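Local atomic coordinates of crustacyanin-C1 subunit (PDB entry 1I4U), a protein that binds the carotenoid astaxanthin and, as one of the subunits of the lipocalin crustacyanin, gives the lobster carapace its blue colour. Residues G33-F38 / N54-D59; N42-L47 / S130-I135. All blocks are in the same frame, centred on the assembly; numbering follows the deposited sequence.

Interaction 1: residues G33-F38 / N54-D59; sequences GVWYQF and NEYSFD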
ATOM      1  N   GLY A  33     -13.744  19.082  -4.155  1.00 13.92           N
ATOM      2  CA  GLY A  33     -15.057  18.930  -4.735  1.00 12.92           C
ATOM      3  C   GLY A  33     -15.217  17.500  -5.270  1.00 12.06           C
ATOM      4  O   GLY A  33     -14.547  16.534  -4.847  1.00 12.85           O
ATOM      5  N   VAL A  34     -16.129  17.382  -6.224  1.00 12.27           N
ATOM      6  CA  VAL A  34     -16.567  16.070  -6.713  1.00 11.41           C
ATOM      7  C   VAL A  34     -15.891  15.734  -8.017  1.00 10.52           C
ATOM      8  O   VAL A  34     -15.904  16.532  -8.957  1.00 12.15           O
ATOM      9  CB  VAL A  34     -18.103  16.057  -6.846  1.00 12.60           C
ATOM     10  CG1 VAL A  34     -18.572  14.718  -7.426  1.00 13.29           C
ATOM     11  CG2 VAL A  34     -18.735  16.315  -5.489  1.00 15.39           C
ATOM     12  N   TRP A  35     -15.301  14.544  -8.054  1.00 11.14           N
ATOM     13  CA  TRP A  35     -14.711  13.978  -9.262  1.00 10.63           C
ATOM     14  C   TRP A  35     -15.315  12.596  -9.548  1.00 11.55           C
ATOM     15  O   TRP A  35     -15.393  11.765  -8.637  1.00 14.85           O
ATOM     16  CB  TRP A  35     -13.228  13.773  -9.087  1.00 11.13           C
ATOM     17  CG  TRP A  35     -12.322  14.965  -9.073  1.00 11.54           C
ATOM     18  CD1 TRP A  35     -11.789  15.534  -7.954  1.00 12.82           C
ATOM     19  CD2 TRP A  35     -11.832  15.704 -10.175  1.00 11.30           C
ATOM     20  NE1 TRP A  35     -10.988  16.597  -8.312  1.00 14.47           N
ATOM     21  CE2 TRP A  35     -10.998  16.728  -9.674  1.00 12.55           C
ATOM     22  CE3 TRP A  35     -12.034  15.594 -11.552  1.00 11.45           C
ATOM     23  CZ2 TRP A  35     -10.337  17.662 -10.493  1.00 12.85           C
ATOM     24  CZ3 TRP A  35     -11.401  16.488 -12.372  1.00 11.52           C
ATOM     25  CH2 TRP A  35     -10.578  17.504 -11.839  1.00 13.22           C
ATOM     26  N   TYR A  36     -15.705  12.344 -10.761  1.00 10.13           N
ATOM     27  CA  TYR A  36     -16.219  11.054 -11.177  1.00 10.28           C
ATOM     28  C   TYR A  36     -15.108  10.272 -11.855  1.00 11.38           C
ATOM     29  O   TYR A  36     -14.303  10.811 -12.602  1.00 14.21           O
ATOM     30  CB  TYR A  36     -17.370  11.253 -12.180  1.00 10.96           C
ATOM     31  CG  TYR A  36     -18.520  12.046 -11.594  1.00 10.92           C
ATOM     32  CD1 TYR A  36     -18.544  13.421 -11.660  1.00 11.84           C
ATOM     33  CD2 TYR A  36     -19.586  11.413 -10.940  1.00 12.57           C
ATOM     34  CE1 TYR A  36     -19.589  14.156 -11.119  1.00 13.14           C
ATOM     35  CE2 TYR A  36     -20.615  12.144 -10.386  1.00 13.46           C
ATOM     36  CZ  TYR A  36     -20.618  13.530 -10.474  1.00 14.20           C
ATOM     37  OH  TYR A  36     -21.637  14.250  -9.939  1.00 19.32           O
ATOM     38  N   GLN A  37     -15.045   8.966 -11.615  1.00 11.48           N
ATOM     39  CA  GLN A  37     -14.039   8.139 -12.282  1.00 11.31           C
ATOM     40  C   GLN A  37     -14.553   7.781 -13.655  1.00 11.98           C
ATOM     41  O   GLN A  37     -15.476   6.968 -13.768  1.00 13.01           O
ATOM     42  CB  GLN A  37     -13.791   6.877 -11.466  1.00 11.04           C
ATOM     43  CG  GLN A  37     -12.714   5.951 -12.087  1.00 11.67           C
ATOM     44  CD  GLN A  37     -12.658   4.710 -11.233  1.00 11.01           C
ATOM     45  OE1 GLN A  37     -12.028   4.570 -10.183  1.00 13.09           O
ATOM     46  NE2 GLN A  37     -13.352   3.648 -11.463  1.00 13.27           N
ATOM     47  N   PHE A  38     -13.946   8.367 -14.692  1.00 12.03           N
ATOM     48  CA  PHE A  38     -14.376   8.125 -16.059  1.00 11.46           C
ATOM     49  C   PHE A  38     -13.907   6.771 -16.575  1.00 11.42           C
ATOM     50  O   PHE A  38     -14.658   6.090 -17.265  1.00 12.24           O
ATOM     51  CB  PHE A  38     -13.858   9.247 -16.950  1.00 12.07           C
ATOM     52  CG  PHE A  38     -14.185   9.091 -18.409  1.00 13.53           C
ATOM     53  CD1 PHE A  38     -15.471   9.324 -18.873  1.00 17.11           C
ATOM     54  CD2 PHE A  38     -13.205   8.666 -19.281  1.00 15.05           C
ATOM     55  CE1 PHE A  38     -15.784   9.138 -20.198  1.00 19.38           C
ATOM     56  CE2 PHE A  38     -13.504   8.522 -20.612  1.00 19.04           C
ATOM     57  CZ  PHE A  38     -14.793   8.744 -21.089  1.00 20.14           C
ATOM     58  N   ASN A  54     -16.125  10.547  -6.241  1.00  9.25           N
ATOM     59  CA  ASN A  54     -15.117  10.843  -5.210  1.00  9.95           C
ATOM     60  C   ASN A  54     -15.271  12.307  -4.803  1.00 10.57           C
ATOM     61  O   ASN A  54     -15.043  13.202  -5.577  1.00 11.57           O
ATOM     62  CB  ASN A  54     -13.721  10.555  -5.711  1.00 10.88           C
ATOM     63  CG  ASN A  54     -13.528   9.167  -6.257  1.00 11.76           C
ATOM     64  OD1 ASN A  54     -13.775   8.226  -5.517  1.00 12.02           O
ATOM     65  ND2 ASN A  54     -13.151   9.034  -7.538  1.00 14.40           N
ATOM     66  N   GLU A  55     -15.700  12.485  -3.548  1.00 11.58           N
ATOM     67  CA  GLU A  55     -15.952  13.816  -2.995  1.00 11.43           C
ATOM     68  C   GLU A  55     -14.768  14.162  -2.082  1.00 11.47           C
ATOM     69  O   GLU A  55     -14.518  13.463  -1.113  1.00 12.96           O
ATOM     70  CB  GLU A  55     -17.296  13.855  -2.261  1.00 13.98           C
ATOM     71  CG  GLU A  55     -17.646  15.239  -1.792  1.00 16.69           C
ATOM     72  CD  GLU A  55     -19.049  15.279  -1.219  1.00 26.99           C
ATOM     73  OE1 GLU A  55     -19.881  14.382  -1.412  1.00 21.59           O
ATOM     74  OE2 GLU A  55     -19.262  16.250  -0.497  1.00 42.80           O
ATOM     75  N   TYR A  56     -14.060  15.213  -2.435  1.00 12.01           N
ATOM     76  CA  TYR A  56     -12.877  15.642  -1.732  1.00 12.52           C
ATOM     77  C   TYR A  56     -13.105  16.953  -0.960  1.00 13.89           C
ATOM     78  O   TYR A  56     -13.617  17.937  -1.522  1.00 16.90           O
ATOM     79  CB  TYR A  56     -11.761  15.917  -2.731  1.00 13.09           C
ATOM     80  CG  TYR A  56     -11.188  14.695  -3.409  1.00 15.13           C
ATOM     81  CD1 TYR A  56     -11.658  13.398  -3.352  1.00 26.83           C
ATOM     82  CD2 TYR A  56     -10.040  14.827  -4.134  1.00 29.54           C
ATOM     83  CE1 TYR A  56     -11.136  12.304  -3.946  1.00 26.82           C
ATOM     84  CE2 TYR A  56      -9.525  13.704  -4.733  1.00 30.18           C
ATOM     85  CZ  TYR A  56     -10.018  12.471  -4.691  1.00 22.63           C
ATOM     86  OH  TYR A  56      -9.369  11.434  -5.312  1.00 21.94           O
ATOM     87  N   SER A  57     -12.703  16.995   0.300  1.00 13.36           N
ATOM     88  CA  SER A  57     -12.733  18.176   1.166  1.00 15.32           C
ATOM     89  C   SER A  57     -11.310  18.489   1.586  1.00 15.33           C
ATOM     90  O   SER A  57     -10.605  17.586   2.072  1.00 20.65           O
ATOM     91  CB  SER A  57     -13.621  17.888   2.382  1.00 20.20           C
ATOM     92  OG  SER A  57     -14.921  17.611   1.896  1.00 34.43           O
ATOM     93  N   PHE A  58     -10.860  19.699   1.404  1.00 15.78           N
ATOM     94  CA  PHE A  58      -9.505  20.070   1.722  1.00 16.15           C
ATOM     95  C   PHE A  58      -9.511  20.899   3.012  1.00 17.14           C
ATOM     96  O   PHE A  58     -10.213  21.879   3.077  1.00 20.07           O
ATOM     97  CB  PHE A  58      -8.874  20.873   0.587  1.00 17.82           C
ATOM     98  CG  PHE A  58      -7.431  21.254   0.844  1.00 20.05           C
ATOM     99  CD1 PHE A  58      -6.494  20.240   0.952  1.00 18.91           C
ATOM    100  CD2 PHE A  58      -7.054  22.585   0.977  1.00 23.76           C
ATOM    101  CE1 PHE A  58      -5.168  20.568   1.202  1.00 23.21           C
ATOM    102  CE2 PHE A  58      -5.743  22.933   1.235  1.00 28.29           C
ATOM    103  CZ  PHE A  58      -4.813  21.901   1.363  1.00 25.04           C
ATOM    104  N   ASP A  59      -8.736  20.466   3.988  1.00 22.33           N
ATOM    105  CA  ASP A  59      -8.782  21.063   5.302  1.00 28.63           C
ATOM    106  C   ASP A  59      -7.547  21.935   5.541  1.00 30.08           C
ATOM    107  O   ASP A  59      -7.315  22.307   6.693  1.00 36.78           O
ATOM    108  CB  ASP A  59      -8.928  19.977   6.379  1.00 32.81           C
ATOM    109  CG  ASP A  59      -7.744  19.061   6.541  1.00 33.68           C
ATOM    110  OD1 ASP A  59      -6.638  19.364   6.029  1.00 28.75           O
ATOM    111  OD2 ASP A  59      -7.891  18.000   7.222  1.00 37.30           O
TER
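G33 and Y56 exchange two backbone hydrogen bonds, G33 N giving to Y56 O at 2.9 Å and Y56 N to G33 O at 2.8 Å, as a hydrogen-bonded antiparallel pair. W35 and N54 do the same: W35 N reaches N54 O at 2.8 Å with a nearly straight N-H...O angle of 172°. Between them sits the non-hydrogen-bonded pair V34 and E55, where V34 CA also makes a CA-H...O contact of 3.4 Å with N54 O. V34 and E55 point to one face of the sheet, where V34 CG2 lies 4.0 Å from E55 CG; the carboxylate of E55 goes on to a salt bridge with R53. The other face carries W35, N54 and Y56. With CG anti to the carbonyl carbon (chi1 -73°), W35 turns an edge to Y56 in an edge-to-face pair with planes 60° apart, CD1 standing over one face of the phenol ring near its rim. W35 NE1 donates to Y31 O, and N54 OD1 is hydrogen-bonded to S67 OG. This is the pairing of strands 33-41 and 52-58 in the lipocalin barrel: N54 and Y56 touch F136 of strand 128-137, and the backbone of E55 is hydrogen-bonded to that of E66 on strand 63-68.

Interaction 2: residues N42-L47 / S130-I135; sequences NNPYQL and SDFSFI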
ATOM      1  N   ASN A  42      -7.027  -1.877 -15.169  1.00 12.60           N
ATOM      2  CA  ASN A  42      -7.368  -2.998 -14.289  1.00 13.98           C
ATOM      3  C   ASN A  42      -6.795  -2.850 -12.901  1.00 12.19           C
ATOM      4  O   ASN A  42      -5.592  -2.745 -12.723  1.00 13.24           O
ATOM      5  CB  ASN A  42      -6.824  -4.237 -14.971  1.00 16.85           C
ATOM      6  CG  ASN A  42      -7.249  -5.530 -14.362  1.00 18.29           C
ATOM      7  OD1 ASN A  42      -8.094  -5.612 -13.463  1.00 25.47           O
ATOM      8  ND2 ASN A  42      -6.632  -6.574 -14.895  1.00 19.88           N
ATOM      9  N   ASN A  43      -7.668  -2.786 -11.910  1.00 12.24           N
ATOM     10  CA  ASN A  43      -7.272  -2.432 -10.540  1.00 11.90           C
ATOM     11  C   ASN A  43      -7.961  -3.412  -9.624  1.00 13.08           C
ATOM     12  O   ASN A  43      -9.171  -3.399  -9.513  1.00 17.66           O
ATOM     13  CB  ASN A  43      -7.637  -0.961 -10.315  1.00 14.01           C
ATOM     14  CG  ASN A  43      -7.172  -0.492  -8.956  1.00 12.46           C
ATOM     15  OD1 ASN A  43      -7.210  -1.245  -7.977  1.00 15.25           O
ATOM     16  ND2 ASN A  43      -6.684   0.734  -8.927  1.00 13.38           N
ATOM     17  N   PRO A  44      -7.220  -4.324  -8.996  1.00 11.96           N
ATOM     18  CA  PRO A  44      -7.831  -5.358  -8.129  1.00 12.49           C
ATOM     19  C   PRO A  44      -8.153  -4.838  -6.738  1.00 11.53           C
ATOM     20  O   PRO A  44      -8.672  -5.573  -5.921  1.00 14.24           O
ATOM     21  CB  PRO A  44      -6.688  -6.387  -8.078  1.00 13.82           C
ATOM     22  CG  PRO A  44      -5.464  -5.522  -8.054  1.00 14.01           C
ATOM     23  CD  PRO A  44      -5.761  -4.466  -9.073  1.00 11.70           C
ATOM     24  N   TYR A  45      -7.864  -3.564  -6.471  1.00 12.23           N
ATOM     25  CA  TYR A  45      -8.069  -2.974  -5.143  1.00 12.68           C
ATOM     26  C   TYR A  45      -9.326  -2.128  -5.093  1.00 13.53           C
ATOM     27  O   TYR A  45      -9.854  -1.898  -4.018  1.00 23.18           O
ATOM     28  CB  TYR A  45      -6.876  -2.100  -4.774  1.00 13.26           C
ATOM     29  CG  TYR A  45      -5.558  -2.805  -4.868  1.00 12.22           C
ATOM     30  CD1 TYR A  45      -5.217  -3.818  -3.973  1.00 16.07           C
ATOM     31  CD2 TYR A  45      -4.624  -2.484  -5.833  1.00 12.75           C
ATOM     32  CE1 TYR A  45      -3.993  -4.453  -4.069  1.00 17.06           C
ATOM     33  CE2 TYR A  45      -3.407  -3.106  -5.931  1.00 15.16           C
ATOM     34  CZ  TYR A  45      -3.087  -4.101  -5.040  1.00 16.46           C
ATOM     35  OH  TYR A  45      -1.868  -4.722  -5.162  1.00 19.73           O
ATOM     36  N   GLN A  46      -9.813  -1.597  -6.165  1.00 10.83           N
ATOM     37  CA  GLN A  46     -10.977  -0.697  -6.212  1.00 11.17           C
ATOM     38  C   GLN A  46     -12.206  -1.523  -5.958  1.00 10.83           C
ATOM     39  O   GLN A  46     -12.616  -2.352  -6.767  1.00 12.59           O
ATOM     40  CB  GLN A  46     -10.990  -0.021  -7.568  1.00 13.87           C
ATOM     41  CG  GLN A  46     -12.220   0.696  -8.006  1.00 14.49           C
ATOM     42  CD  GLN A  46     -12.564   1.901  -7.186  1.00 15.67           C
ATOM     43  OE1 GLN A  46     -12.567   3.060  -7.611  1.00 16.91           O
ATOM     44  NE2 GLN A  46     -12.853   1.650  -5.936  1.00 13.76           N
ATOM     45  N   LEU A  47     -12.826  -1.294  -4.817  1.00 11.63           N
ATOM     46  CA  LEU A  47     -14.032  -2.024  -4.428  1.00 11.09           C
ATOM     47  C   LEU A  47     -15.328  -1.486  -4.986  1.00 11.00           C
ATOM     48  O   LEU A  47     -16.348  -2.128  -4.945  1.00 13.05           O
ATOM     49  CB  LEU A  47     -14.148  -2.068  -2.881  1.00 14.41           C
ATOM     50  CG  LEU A  47     -12.966  -2.675  -2.127  1.00 18.26           C
ATOM     51  CD1 LEU A  47     -13.238  -2.636  -0.624  1.00 20.60           C
ATOM     52  CD2 LEU A  47     -12.675  -4.068  -2.674  1.00 26.15           C
ATOM     53  N   SER A 130       3.801  -2.738 -11.023  1.00 11.60           N
ATOM     54  CA  SER A 130       2.397  -2.642 -11.284  1.00 11.58           C
ATOM     55  C   SER A 130       2.038  -1.166 -11.267  1.00 11.74           C
ATOM     56  O   SER A 130       2.411  -0.423 -10.389  1.00 14.64           O
ATOM     57  CB  SER A 130       1.503  -3.351 -10.286  1.00 13.25           C
ATOM     58  OG  SER A 130       1.407  -4.758 -10.564  1.00 14.27           O
ATOM     59  N   ASP A 131       1.280  -0.777 -12.272  1.00 15.30           N
ATOM     60  CA  ASP A 131       0.747   0.591 -12.230  1.00 13.61           C
ATOM     61  C   ASP A 131      -0.754   0.585 -12.498  1.00 12.72           C
ATOM     62  O   ASP A 131      -1.368  -0.356 -12.964  1.00 14.01           O
ATOM     63  CB  ASP A 131       1.483   1.496 -13.163  1.00 15.61           C
ATOM     64  CG  ASP A 131       1.507   1.114 -14.619  1.00 15.23           C
ATOM     65  OD1 ASP A 131       0.620   0.357 -15.020  1.00 16.89           O
ATOM     66  OD2 ASP A 131       2.457   1.581 -15.257  1.00 18.78           O
ATOM     67  N   PHE A 132      -1.305   1.689 -12.033  1.00 12.79           N
ATOM     68  CA  PHE A 132      -2.738   1.890 -11.889  1.00 12.01           C
ATOM     69  C   PHE A 132      -3.011   3.334 -12.329  1.00 11.59           C
ATOM     70  O   PHE A 132      -2.475   4.253 -11.726  1.00 13.18           O
ATOM     71  CB  PHE A 132      -3.244   1.631 -10.446  1.00 13.05           C
ATOM     72  CG  PHE A 132      -2.867   0.210 -10.032  1.00 11.75           C
ATOM     73  CD1 PHE A 132      -3.562  -0.866 -10.523  1.00 12.72           C
ATOM     74  CD2 PHE A 132      -1.786  -0.032  -9.234  1.00 12.95           C
ATOM     75  CE1 PHE A 132      -3.150  -2.165 -10.217  1.00 12.91           C
ATOM     76  CE2 PHE A 132      -1.354  -1.309  -8.889  1.00 13.45           C
ATOM     77  CZ  PHE A 132      -2.045  -2.380  -9.429  1.00 13.94           C
ATOM     78  N   SER A 133      -3.812   3.495 -13.371  1.00 11.11           N
ATOM     79  CA  SER A 133      -4.082   4.770 -13.965  1.00 11.56           C
ATOM     80  C   SER A 133      -5.599   5.012 -13.962  1.00 10.48           C
ATOM     81  O   SER A 133      -6.405   4.088 -14.010  1.00 11.62           O
ATOM     82  CB  SER A 133      -3.525   4.860 -15.377  1.00 13.96           C
ATOM     83  OG  SER A 133      -2.129   4.664 -15.401  1.00 15.34           O
ATOM     84  N   PHE A 134      -5.919   6.294 -13.912  1.00 10.81           N
ATOM     85  CA  PHE A 134      -7.301   6.764 -13.789  1.00 10.66           C
ATOM     86  C   PHE A 134      -7.490   8.032 -14.590  1.00 11.61           C
ATOM     87  O   PHE A 134      -6.619   8.865 -14.607  1.00 11.92           O
ATOM     88  CB  PHE A 134      -7.674   7.070 -12.349  1.00 11.43           C
ATOM     89  CG  PHE A 134      -7.318   6.019 -11.313  1.00 10.85           C
ATOM     90  CD1 PHE A 134      -6.025   5.924 -10.840  1.00 13.18           C
ATOM     91  CD2 PHE A 134      -8.270   5.125 -10.840  1.00 12.65           C
ATOM     92  CE1 PHE A 134      -5.703   4.958  -9.914  1.00 13.89           C
ATOM     93  CE2 PHE A 134      -7.934   4.174  -9.885  1.00 12.72           C
ATOM     94  CZ  PHE A 134      -6.644   4.089  -9.442  1.00 14.01           C
ATOM     95  N   ILE A 135      -8.677   8.163 -15.179  1.00 11.07           N
ATOM     96  CA  ILE A 135      -9.137   9.398 -15.785  1.00 11.35           C
ATOM     97  C   ILE A 135     -10.323   9.849 -14.953  1.00 11.57           C
ATOM     98  O   ILE A 135     -11.302   9.084 -14.837  1.00 11.90           O
ATOM     99  CB  ILE A 135      -9.486   9.244 -17.274  1.00 12.45           C
ATOM    100  CG1 ILE A 135      -8.253   8.812 -18.081  1.00 13.65           C
ATOM    101  CG2 ILE A 135     -10.069  10.495 -17.905  1.00 15.33           C
ATOM    102  CD1 ILE A 135      -8.574   8.353 -19.507  1.00 17.33           C
TER
HETATM  103  O   HOH W   1      -3.795  -1.291 -13.968  1.00 13.66           O
HETATM  104  O   HOH W   2      -6.359   1.734 -11.888  1.00 11.75           O
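F132 meets four consecutive residues, N42 to Y45, of the loop that follows strand 33-41 in this lipocalin barrel. No direct hydrogen bond joins the segments; ring contacts and two bridging waters do. The side chain of Y45 crosses that of F132 at about a right angle, in an offset edge-to-face pair with the edge of Y45 toward the face of F132 and the planes 75° apart, Y45 CE2 approaching F132 CZ to 3.8 Å. P44 also crosses F132, its CD lying 3.7 Å from F132 CE1, while the carbonyl oxygen of N42 lies in the plane of the F132 ring at its edge, 3.5 Å from F132 CD1. N43 has CG anti to the backbone N (chi1 -176°), and its amide, turned 55° from the plane of the F134 ring, brings N43 ND2 to within 3.4 Å of F134 CZ. The same amide shapes the loop: N43 OD1 accepts from Y45 N at 2.8 Å, closing an Asx turn, and ND2 donates to a bound 2-methyl-2,4-pentanediol, probably from the crystallisation liquor. An alanine in place of F132 would probably leave Y45 and P44 without their aromatic partner and Y45 freer to turn. Beyond the loop lies the second subunit, where N125 donates to the carbonyls of N43 and Q46 and Y45 packs on its own counterpart. One water donates to both N42 O and D131 O; the other accepts from N43 ND2, sits over one face of the F134 ring toward its rim, and donates to S133 O at 3.2 Å.

How the interactions relate
Interactions 1 and 2 have centres about 17 Å apart and both reach the same curled antiparallel sheet, the lipocalin barrel, 42-47 being a loop beside it. Along the chain their segments alternate: 33-38, 42-47, 54-59, then 130-135. Strand 33-41 links them, pairing with strand 52-58 along one side and with strand 128-137 along the other, then running out into the loop of interaction 2. The two contacts touch directly where F38 N lies 2.7 Å from I135 O, a probable hydrogen bond, and where Q37 packs against F134 and Q46. Interaction 1 thus knits neighbouring strands within the wall, whereas interaction 2 lays the following loop on strand 128-137, beside the second subunit of the dimer.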